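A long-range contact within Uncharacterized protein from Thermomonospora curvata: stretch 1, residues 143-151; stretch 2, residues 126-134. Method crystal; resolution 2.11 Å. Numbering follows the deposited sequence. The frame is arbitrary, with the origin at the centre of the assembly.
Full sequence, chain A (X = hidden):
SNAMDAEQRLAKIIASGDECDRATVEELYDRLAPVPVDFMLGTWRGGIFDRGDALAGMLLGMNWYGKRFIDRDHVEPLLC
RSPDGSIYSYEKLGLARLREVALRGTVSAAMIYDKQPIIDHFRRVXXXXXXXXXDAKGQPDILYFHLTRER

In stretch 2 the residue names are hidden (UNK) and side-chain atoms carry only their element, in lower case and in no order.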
# COMPACT_ATOMS: atom_id res chain seq x y z
N LEU A 143 8.44 5.38 1.58
CA LEU A 143 8.61 3.97 1.94
C LEU A 143 7.58 3.10 1.14
O LEU A 143 6.51 3.57 0.78
CB LEU A 143 8.54 3.76 3.48
CG LEU A 143 9.57 4.62 4.31
CD1 LEU A 143 9.23 4.63 5.79
CD2 LEU A 143 11.03 4.15 4.11
N TYR A 144 7.94 1.87 0.84
CA TYR A 144 7.13 1.05 -0.04
C TYR A 144 6.50 -0.14 0.64
O TYR A 144 7.11 -0.77 1.49
CB TYR A 144 7.99 0.56 -1.23
CG TYR A 144 8.52 1.72 -2.05
CD1 TYR A 144 7.75 2.31 -3.05
CD2 TYR A 144 9.77 2.27 -1.79
CE1 TYR A 144 8.22 3.41 -3.77
CE2 TYR A 144 10.23 3.39 -2.47
CZ TYR A 144 9.45 3.96 -3.46
OH TYR A 144 9.90 5.08 -4.12
N PHE A 145 5.29 -0.48 0.21
CA PHE A 145 4.58 -1.66 0.68
C PHE A 145 3.85 -2.29 -0.52
O PHE A 145 3.82 -1.71 -1.61
CB PHE A 145 3.64 -1.31 1.86
CG PHE A 145 2.49 -0.42 1.50
CD1 PHE A 145 2.61 0.98 1.56
CD2 PHE A 145 1.27 -0.96 1.08
CE1 PHE A 145 1.55 1.82 1.21
CE2 PHE A 145 0.21 -0.12 0.71
CZ PHE A 145 0.35 1.26 0.79
N HIS A 146 3.23 -3.47 -0.34
CA HIS A 146 2.53 -4.06 -1.48
C HIS A 146 1.14 -4.51 -1.09
O HIS A 146 0.88 -4.66 0.09
CB HIS A 146 3.34 -5.19 -2.14
CG HIS A 146 3.91 -6.22 -1.20
ND1 HIS A 146 3.12 -7.24 -0.69
CD2 HIS A 146 5.17 -6.37 -0.73
CE1 HIS A 146 3.93 -7.97 0.07
NE2 HIS A 146 5.17 -7.49 0.06
N LEU A 147 0.23 -4.63 -2.07
CA LEU A 147 -1.13 -5.11 -1.89
C LEU A 147 -1.46 -6.13 -2.95
O LEU A 147 -1.16 -5.92 -4.13
CB LEU A 147 -2.18 -3.97 -1.92
CG LEU A 147 -2.06 -2.82 -0.89
CD1 LEU A 147 -2.98 -1.65 -1.28
CD2 LEU A 147 -2.27 -3.31 0.57
N THR A 148 -2.13 -7.22 -2.53
CA THR A 148 -2.63 -8.35 -3.32
C THR A 148 -4.14 -8.41 -3.15
O THR A 148 -4.63 -8.45 -2.03
CB THR A 148 -1.94 -9.66 -2.91
OG1 THR A 148 -0.53 -9.44 -3.04
CG2 THR A 148 -2.36 -10.87 -3.79
N ARG A 149 -4.86 -8.34 -4.26
CA ARG A 149 -6.32 -8.31 -4.28
C ARG A 149 -6.91 -9.65 -3.84
O ARG A 149 -6.49 -10.70 -4.33
CB ARG A 149 -6.81 -7.93 -5.70
CG ARG A 149 -8.30 -7.60 -5.79
CD ARG A 149 -8.84 -7.57 -7.22
NE ARG A 149 -8.13 -6.63 -8.11
CZ ARG A 149 -8.41 -5.34 -8.24
NH1 ARG A 149 -9.37 -4.78 -7.51
NH2 ARG A 149 -7.73 -4.59 -9.09
N GLU A 150 -7.87 -9.61 -2.90
CA GLU A 150 -8.63 -10.79 -2.45
C GLU A 150 -9.59 -11.18 -3.56
O GLU A 150 -10.29 -10.31 -4.08
CB GLU A 150 -9.44 -10.46 -1.18
CG GLU A 150 -8.82 -10.82 0.16
CD GLU A 150 -9.80 -10.75 1.33
OE1 GLU A 150 -9.33 -10.81 2.49
OE2 GLU A 150 -11.02 -10.62 1.09
N ARG A 151 -9.61 -12.46 -3.95
CA ARG A 151 -10.47 -13.00 -5.02
C ARG A 151 -11.16 -14.28 -4.55
O ARG A 151 -12.30 -14.23 -4.09
CB ARG A 151 -9.66 -13.26 -6.30
CG ARG A 151 -9.33 -12.00 -7.08
CD ARG A 151 -8.46 -12.30 -8.29
NE ARG A 151 -9.19 -12.20 -9.55
CZ ARG A 151 -8.76 -12.70 -10.71
NH1 ARG A 151 -7.60 -13.34 -10.79
NH2 ARG A 151 -9.50 -12.57 -11.81
N UNK A 126 0.15 -5.94 -11.63
CA UNK A 126 -0.74 -6.68 -12.53
C UNK A 126 -2.14 -6.39 -12.01
O UNK A 126 -2.25 -5.63 -11.06
c UNK A 126 -0.40 -8.19 -12.61
o UNK A 126 -1.35 -8.76 -10.48
c UNK A 126 -0.39 -8.86 -11.25
n UNK A 126 0.72 -9.51 -10.91
N UNK A 127 -3.20 -7.01 -12.56
CA UNK A 127 -4.59 -6.76 -12.13
C UNK A 127 -4.86 -7.00 -10.63
O UNK A 127 -5.79 -6.41 -10.07
c UNK A 127 -5.63 -7.22 -14.41
o UNK A 127 -5.26 -6.06 -14.73
c UNK A 127 -5.55 -7.63 -12.95
o UNK A 127 -6.03 -8.06 -15.24
N UNK A 128 -4.04 -7.87 -9.99
CA UNK A 128 -4.25 -8.24 -8.60
C UNK A 128 -3.12 -7.82 -7.66
O UNK A 128 -3.11 -8.26 -6.51
c UNK A 128 -4.45 -9.76 -8.52
c UNK A 128 -5.66 -10.23 -9.29
o UNK A 128 -5.62 -11.37 -9.80
o UNK A 128 -6.64 -9.44 -9.40
N UNK A 129 -2.18 -6.98 -8.14
CA UNK A 129 -1.03 -6.51 -7.35
C UNK A 129 -0.69 -5.08 -7.68
O UNK A 129 -0.66 -4.71 -8.85
c UNK A 129 0.23 -7.37 -7.57
c UNK A 129 1.32 -11.38 -6.68
se UNK A 129 1.77 -9.71 -7.49
c UNK A 129 0.11 -8.79 -7.09
N UNK A 130 -0.46 -4.29 -6.65
CA UNK A 130 -0.02 -2.88 -6.73
C UNK A 130 1.12 -2.68 -5.76
O UNK A 130 1.18 -3.38 -4.75
c UNK A 130 -2.32 -1.94 -7.39
c UNK A 130 -1.13 -1.82 -6.45
c UNK A 130 -1.57 -1.81 -4.98
N UNK A 131 1.99 -1.69 -6.02
CA UNK A 131 3.01 -1.29 -5.05
C UNK A 131 2.48 0.02 -4.49
O UNK A 131 1.98 0.82 -5.26
c UNK A 131 4.45 -1.18 -5.65
c UNK A 131 5.04 -2.57 -5.92
c UNK A 131 5.39 -0.43 -4.71
N UNK A 132 2.57 0.23 -3.18
CA UNK A 132 2.12 1.49 -2.59
C UNK A 132 3.34 2.26 -2.15
O UNK A 132 4.24 1.66 -1.55
N UNK A 133 3.37 3.58 -2.44
CA UNK A 133 4.45 4.49 -2.06
C UNK A 133 3.94 5.43 -0.97
O UNK A 133 3.12 6.32 -1.24
c UNK A 133 4.93 5.28 -3.27
N UNK A 134 4.35 5.18 0.28
CA UNK A 134 3.89 5.97 1.40
C UNK A 134 4.65 7.30 1.47
O UNK A 134 5.89 7.31 1.57
se UNK A 134 3.90 5.29 5.59
c UNK A 134 3.38 5.96 3.86
c UNK A 134 4.04 5.19 2.73
c UNK A 134 5.78 5.98 5.58

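Position 126 has four side-chain atoms: two carbons, the second carrying one oxygen and one nitrogen. It does not touch stretch 1. That is a carboxamide attached directly to CB, so the residue is asparagine, N126. Its OD1 accepts a hydrogen bond from the backbone N of 128 at 2.9 Å, in the type I turn from 126 to 129.

Position 127 has two carbons, the second carrying two oxygens. Its backbone O, not its side chain, meets the R149 side chain. This short carboxylate is aspartate, D127. R149 NH2 donates to D127 O at 2.8 Å and R149 NE to the same atom at 3.1 Å.

Position 128 again has two carbons, the second with two oxygens. The two oxygens lie near the side chains of R149 and R151. The residue is aspartate, D128. D128 OD1 lies 3.4 Å from R149 NE, and D128 OD2 3.0 Å from R151 NH1; both pairs are salt bridges. The hydrogen bond within the first is weak, and R151 is poorly ordered.

Position 129 has an unbranched chain of two carbons, a selenium and a carbon. It pairs with T148. It is selenomethionine, M129. Its CG lies 4.2 Å from T148 OG1.

Position 130 has three carbons, one carrying the other two. The fork packs against L147. A branch at CB without further atoms means valine, V130. Its CG2 lies 3.8 Å from L147 CB.

Position 131 has the same three-carbon fork, here against the Y144 ring. It is also valine, V131. Its CG1 lies 4.0 Å from Y144 CD1.

Position 132 has no side-chain atoms. The F145 ring lies over its bare CA. It is glycine, G132. G132 CA is 4.0 Å from the F145 ring centroid in a CH-pi contact. An ideal CB here would clash, at 2.4 Å from F145 CZ.

Position 133 has one carbon, which touches the Y144 ring. That makes it alanine, A133. Its CB lies 3.8 Å from Y144 CE1.

Position 134 repeats the unbranched carbon, carbon, selenium, carbon chain. It touches L143, and its CB is near the edge of the F145 ring. It is selenomethionine, M134. Its CE lies 3.7 Å from L143 CD1.

The contact is an antiparallel strand pair. Paired backbone hydrogen bonds join L143 with M134, F145 with G132, and L147 with V130. L143, F145, L147, V130 and M134 point to one face of the sheet; Y144, H146, T148, M129, V131 and A133 point to the other. Beyond the last bridge, R149 N donates to D128 O at 2.9 Å, and the salt bridges add polar contacts.

Stretch 2 126-134: NDDMVVGAM
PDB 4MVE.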